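Local coordinates for protein formyltransferase (Francisella tularensis subsp. tularensis, PDB 4NV1) that belongs to the formyltransferase family and binds dTDP-4-amino-4,6-dideoxyglucose in a pocket of a two-domain subunit that pairs with a second copy, at residues S223-I226 with K232-V235; I135-E140 with Q155-E160. All blocks are in the same frame, centred on the assembly; numbering follows the deposited sequence.

Contact 1 of 2, residues S223-I226 with K232-V235; sequences SYFI and KVFV
Lys-232 reaches across the hairpin to lay its ammonium group over one face of the Tyr-224 ring, a cation-pi contact in which NZ sits 4.3 Å from the ring centroid and 11° off its normal. The lysine leaves the backbone with CG anti to its own N (chi1 -179°), then bends repeatedly, so that CG and CD also pass close to the ring. Two residues further along the same strand, and on the same face of the hairpin, Phe-234 turns a ring face to the edge of Tyr-224 in an offset edge-to-face pair, planes at 74°. Ile-226 closes this row, CD1 resting 3.7 Å from Lys-232 CB.

The other face is largely apolar, built from Phe-225, Val-233 and Val-235, with Ser-223 at one end. Phe-225 and Val-233 lie side by side; Val-233 CB stands over the phenyl face, displaced toward the rim, while CG2 comes to 3.4 Å from Phe-225 CE2. Val-235 CG1 approaches the ring crosswise. Two backbone hydrogen bonds join the pair, Phe-225 N to Val-233 O at 2.9 Å and Val-233 N to Phe-225 O at 2.8 Å.

The hairpin belongs to the N-formyltransferase dimerization C-terminal domain. Fittingly, residues 233-235 pair antiparallel with a strand of the second subunit, carrying the sheet across the interface, and Tyr-211 and Leu-212 of helix 205-214 touch Ser-223 and Val-235.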
loop_
_atom_site.group_PDB
_atom_site.type_symbol
_atom_site.label_atom_id
_atom_site.label_comp_id
_atom_site.label_asym_id
_atom_site.label_seq_id
_atom_site.Cartn_x
_atom_site.Cartn_y
_atom_site.Cartn_z
ATOM N N SER A 223 -1.290 11.982 -1.340
ATOM C CA SER A 223 -1.757 12.330 -0.013
ATOM C C SER A 223 -0.638 12.296 1.004
ATOM O O SER A 223 0.260 11.475 0.893
ATOM C CB SER A 223 -2.919 11.447 0.448
ATOM O OG SER A 223 -2.517 10.132 0.201
ATOM N N TYR A 224 -0.743 13.148 2.020
ATOM C CA TYR A 224 0.302 13.185 3.038
ATOM C C TYR A 224 -0.233 13.646 4.362
ATOM O O TYR A 224 -1.354 14.158 4.440
ATOM C CB TYR A 224 1.513 14.014 2.558
ATOM C CG TYR A 224 1.226 15.481 2.452
ATOM C CD1 TYR A 224 0.784 16.031 1.257
ATOM C CD2 TYR A 224 1.320 16.307 3.556
ATOM C CE1 TYR A 224 0.457 17.376 1.163
ATOM C CE2 TYR A 224 0.998 17.647 3.473
ATOM C CZ TYR A 224 0.579 18.174 2.265
ATOM O OH TYR A 224 0.314 19.503 2.167
ATOM N N PHE A 225 0.502 13.304 5.427
ATOM C CA PHE A 225 0.305 13.998 6.698
ATOM C C PHE A 225 1.603 14.618 7.211
ATOM O O PHE A 225 2.712 14.216 6.845
ATOM C CB PHE A 225 -0.356 13.139 7.795
ATOM C CG PHE A 225 0.407 11.897 8.194
ATOM C CD1 PHE A 225 0.049 10.655 7.683
ATOM C CD2 PHE A 225 1.431 11.964 9.109
ATOM C CE1 PHE A 225 0.729 9.510 8.010
ATOM C CE2 PHE A 225 2.089 10.814 9.494
ATOM C CZ PHE A 225 1.760 9.582 8.940
ATOM N N ILE A 226 1.420 15.599 8.086
ATOM C CA ILE A 226 2.550 16.202 8.794
ATOM C C ILE A 226 2.433 15.732 10.248
ATOM O O ILE A 226 1.398 15.957 10.873
ATOM C CB ILE A 226 2.528 17.738 8.694
ATOM C CG1 ILE A 226 2.428 18.210 7.240
ATOM C CG2 ILE A 226 3.741 18.327 9.410
ATOM C CD1 ILE A 226 3.678 17.944 6.426
ATOM N N LYS A 232 6.862 14.890 7.138
ATOM C CA LYS A 232 5.919 14.838 6.013
ATOM C C LYS A 232 5.941 13.406 5.528
ATOM O O LYS A 232 6.945 12.936 4.971
ATOM C CB LYS A 232 6.317 15.806 4.881
ATOM C CG LYS A 232 5.381 15.850 3.671
ATOM C CD LYS A 232 5.295 17.218 2.979
ATOM C CE LYS A 232 5.445 17.115 1.467
ATOM N NZ LYS A 232 4.635 18.045 0.637
ATOM N N VAL A 233 4.822 12.722 5.742
ATOM C CA VAL A 233 4.715 11.304 5.345
ATOM C C VAL A 233 3.677 11.120 4.234
ATOM O O VAL A 233 2.508 11.442 4.459
ATOM C CB VAL A 233 4.248 10.469 6.560
ATOM C CG1 VAL A 233 4.421 8.987 6.277
ATOM C CG2 VAL A 233 5.035 10.862 7.805
ATOM N N PHE A 234 4.079 10.623 3.068
ATOM C CA PHE A 234 3.101 10.310 2.026
ATOM C C PHE A 234 2.512 8.916 2.248
ATOM O O PHE A 234 3.175 8.006 2.747
ATOM C CB PHE A 234 3.676 10.351 0.621
ATOM C CG PHE A 234 4.025 11.724 0.147
ATOM C CD1 PHE A 234 3.051 12.559 -0.375
ATOM C CD2 PHE A 234 5.345 12.162 0.154
ATOM C CE1 PHE A 234 3.365 13.824 -0.842
ATOM C CE2 PHE A 234 5.671 13.425 -0.307
ATOM C CZ PHE A 234 4.680 14.255 -0.815
ATOM N N VAL A 235 1.250 8.767 1.876
ATOM C CA VAL A 235 0.558 7.544 2.139
ATOM C C VAL A 235 -0.015 7.080 0.830
ATOM O O VAL A 235 -0.451 7.917 0.079
ATOM C CB VAL A 235 -0.519 7.791 3.196
ATOM C CG1 VAL A 235 0.084 8.458 4.406
ATOM C CG2 VAL A 235 -1.632 8.705 2.701
#

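Contact 2 of 2, residues I135-E140 with Q155-E160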
loop_
_atom_site.group_PDB
_atom_site.type_symbol
_atom_site.label_atom_id
_atom_site.label_comp_id
_atom_site.label_asym_id
_atom_site.label_seq_id
_atom_site.Cartn_x
_atom_site.Cartn_y
_atom_site.Cartn_z
ATOM N N ILE A 135 -20.338 10.989 -28.139
ATOM C CA ILE A 135 -20.450 9.670 -27.573
ATOM C C ILE A 135 -19.783 9.657 -26.170
ATOM O O ILE A 135 -18.724 10.288 -25.970
ATOM C CB ILE A 135 -19.899 8.595 -28.481
ATOM C CG1 ILE A 135 -20.455 7.244 -28.070
ATOM C CG2 ILE A 135 -18.367 8.451 -28.500
ATOM C CD1 ILE A 135 -19.870 6.000 -28.694
ATOM N N GLN A 136 -20.415 8.970 -25.213
ATOM C CA GLN A 136 -19.781 8.807 -23.895
ATOM C C GLN A 136 -20.267 7.542 -23.248
ATOM O O GLN A 136 -21.377 7.053 -23.561
ATOM C CB GLN A 136 -20.093 9.976 -23.004
ATOM C CG GLN A 136 -21.542 9.986 -22.532
ATOM C CD GLN A 136 -21.801 11.202 -21.714
ATOM O OE1 GLN A 136 -22.949 11.514 -21.487
ATOM N NE2 GLN A 136 -20.752 11.908 -21.246
ATOM N N GLU A 137 -19.452 7.001 -22.358
ATOM C CA GLU A 137 -19.864 5.789 -21.645
ATOM C C GLU A 137 -19.337 5.744 -20.214
ATOM O O GLU A 137 -18.133 5.987 -19.927
ATOM C CB GLU A 137 -19.500 4.551 -22.456
ATOM C CG GLU A 137 -20.128 3.279 -21.911
ATOM C CD GLU A 137 -19.619 2.035 -22.618
ATOM O OE1 GLU A 137 -19.106 2.116 -23.760
ATOM O OE2 GLU A 137 -19.744 0.934 -22.036
ATOM N N GLU A 138 -20.249 5.473 -19.284
ATOM C CA GLU A 138 -19.802 5.222 -17.880
ATOM C C GLU A 138 -18.897 4.009 -17.689
ATOM O O GLU A 138 -18.929 3.069 -18.485
ATOM C CB GLU A 138 -21.000 5.131 -16.938
ATOM C CG GLU A 138 -20.699 4.968 -15.467
ATOM C CD GLU A 138 -21.959 5.162 -14.621
ATOM O OE1 GLU A 138 -23.063 5.372 -15.125
ATOM O OE2 GLU A 138 -21.876 5.115 -13.403
ATOM N N VAL A 139 -18.023 4.082 -16.679
ATOM C CA VAL A 139 -17.138 3.000 -16.263
ATOM C C VAL A 139 -17.386 2.706 -14.788
ATOM O O VAL A 139 -17.627 3.637 -13.992
ATOM C CB VAL A 139 -15.676 3.485 -16.484
ATOM C CG1 VAL A 139 -14.675 2.713 -15.687
ATOM C CG2 VAL A 139 -15.331 3.488 -17.982
ATOM N N GLU A 140 -17.347 1.431 -14.410
ATOM C CA GLU A 140 -17.604 0.970 -13.027
ATOM C C GLU A 140 -16.384 1.262 -12.146
ATOM O O GLU A 140 -15.224 1.087 -12.577
ATOM C CB GLU A 140 -17.729 -0.563 -12.977
ATOM C CG GLU A 140 -19.027 -1.140 -13.517
ATOM C CD GLU A 140 -19.273 -2.574 -13.051
ATOM O OE1 GLU A 140 -18.359 -3.423 -13.217
ATOM O OE2 GLU A 140 -20.389 -2.849 -12.534
ATOM N N GLN A 155 -9.216 5.256 -19.867
ATOM C CA GLN A 155 -8.364 5.461 -21.025
ATOM C C GLN A 155 -8.668 4.494 -22.113
ATOM O O GLN A 155 -8.895 4.879 -23.253
ATOM C CB GLN A 155 -6.876 5.499 -20.648
ATOM C CG GLN A 155 -6.008 6.181 -21.652
ATOM C CD GLN A 155 -4.565 6.365 -21.161
ATOM O OE1 GLN A 155 -3.704 5.553 -21.484
ATOM N NE2 GLN A 155 -4.308 7.409 -20.398
ATOM N N LYS A 156 -8.717 3.222 -21.799
ATOM C CA LYS A 156 -9.183 2.230 -22.736
ATOM C C LYS A 156 -10.600 2.461 -23.283
ATOM O O LYS A 156 -10.899 2.194 -24.454
ATOM C CB LYS A 156 -9.182 0.918 -21.971
ATOM C CG LYS A 156 -9.421 -0.315 -22.807
ATOM C CD LYS A 156 -8.676 -1.498 -22.197
ATOM C CE LYS A 156 -7.202 -1.166 -21.935
ATOM N NZ LYS A 156 -6.735 -1.493 -20.546
ATOM N N LYS A 157 -11.499 2.987 -22.465
ATOM C CA LYS A 157 -12.854 3.257 -22.972
ATOM C C LYS A 157 -12.767 4.401 -24.002
ATOM O O LYS A 157 -13.331 4.357 -25.087
ATOM C CB LYS A 157 -13.761 3.603 -21.791
ATOM C CG LYS A 157 -15.194 3.950 -22.190
ATOM C CD LYS A 157 -15.867 2.757 -22.865
ATOM C CE LYS A 157 -16.101 1.614 -21.913
ATOM N NZ LYS A 157 -16.384 0.416 -22.736
ATOM N N GLU A 158 -11.977 5.404 -23.678
ATOM C CA GLU A 158 -11.692 6.522 -24.554
ATOM C C GLU A 158 -11.319 6.065 -25.916
ATOM O O GLU A 158 -11.945 6.530 -26.830
ATOM C CB GLU A 158 -10.545 7.384 -24.093
ATOM C CG GLU A 158 -10.855 8.403 -23.006
ATOM C CD GLU A 158 -9.584 9.126 -22.577
ATOM O OE1 GLU A 158 -8.728 8.432 -21.969
ATOM O OE2 GLU A 158 -9.427 10.360 -22.811
ATOM N N VAL A 159 -10.302 5.205 -26.024
ATOM C CA VAL A 159 -9.835 4.663 -27.301
ATOM C C VAL A 159 -10.834 3.764 -28.048
ATOM O O VAL A 159 -11.018 3.857 -29.278
ATOM C CB VAL A 159 -8.494 3.957 -27.085
ATOM C CG1 VAL A 159 -8.094 3.253 -28.349
ATOM C CG2 VAL A 159 -7.440 4.998 -26.719
ATOM N N GLU A 160 -11.565 2.958 -27.294
ATOM C CA GLU A 160 -12.689 2.221 -27.851
ATOM C C GLU A 160 -13.841 3.099 -28.360
ATOM O O GLU A 160 -14.382 2.879 -29.449
ATOM C CB GLU A 160 -13.134 1.180 -26.828
ATOM C CG GLU A 160 -14.392 0.470 -27.261
ATOM C CD GLU A 160 -15.199 -0.086 -26.094
ATOM O OE1 GLU A 160 -16.207 -0.740 -26.422
ATOM O OE2 GLU A 160 -14.885 0.142 -24.896
#
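Two folded torsions of Lys-157, chi2 62° and chi3 68°, hook the end of its chain to one side after CG has set out anti to the backbone N, and the ammonium group is thereby brought beside the carboxylate of Glu-137. The glutamate does the opposite: it runs out fully extended from the strand, chi1 -169° and then straight on; the two side chains cross at about a right angle. Lys-157 NZ lies 3.4 Å from Glu-137 OE1 and 3.5 Å from OE2 of the same residue, a salt bridge whose two hydrogen bonds are both weak. The methylene part of the lysine shares in the contact, CD coming within 3.4 Å of Glu-137 OE1.

A firmer hold on the ammonium comes from its own helix. Glu-160, three residues further along, takes a 2.6 Å hydrogen bond from Lys-157 NZ to its OE2, met on the syn side of the carboxylate, and the three residues make a salt-bridge network. One lysine between two glutamates probably offsets the repulsion of the two carboxylates, Glu-137 OE1 and Glu-160 OE2 being 4.8 Å apart.

The setting is an alpha/beta domain in which helix 147-170 packs against strand 133-139, the last strand on one side of a mixed seven-stranded sheet. That strand is hydrogen-bonded through its backbone to strand 117-123, whose Ala-119 also touches Lys-157.

An apolar touch accompanies the charges: Val-139 CG2 lies 4.1 Å from Lys-157 CB, the two side chains lying alongside and pointing oppositely. Further along the helix, Leu-161 packs on both Glu-137 and Ile-135. On the same helix, Glu-158 hydrogen-bonds through OE1 to NE2 of His-75, a residue of the ligand pocket.

How the contacts relate
The two contacts illustrate how fold position sets chemistry. Contact 1 ties neighbouring strands of one hairpin, so backbone bonding and ring packing work together over 474 Å² of buried surface; contact 2 brings a sheet-edge strand against a helix, buries 162 Å², and depends on side chains alone. A lysine takes part in both, over an aromatic face in contact 1 but between carboxylates in contact 2. They share no element, and their nearest atoms are about 20 Å apart. Both are partly buried: contact 1 is centred about 26 Å from the chain centre, its sheet continuing into the second subunit, whereas contact 2 is centred about 11 Å from it, within one chain.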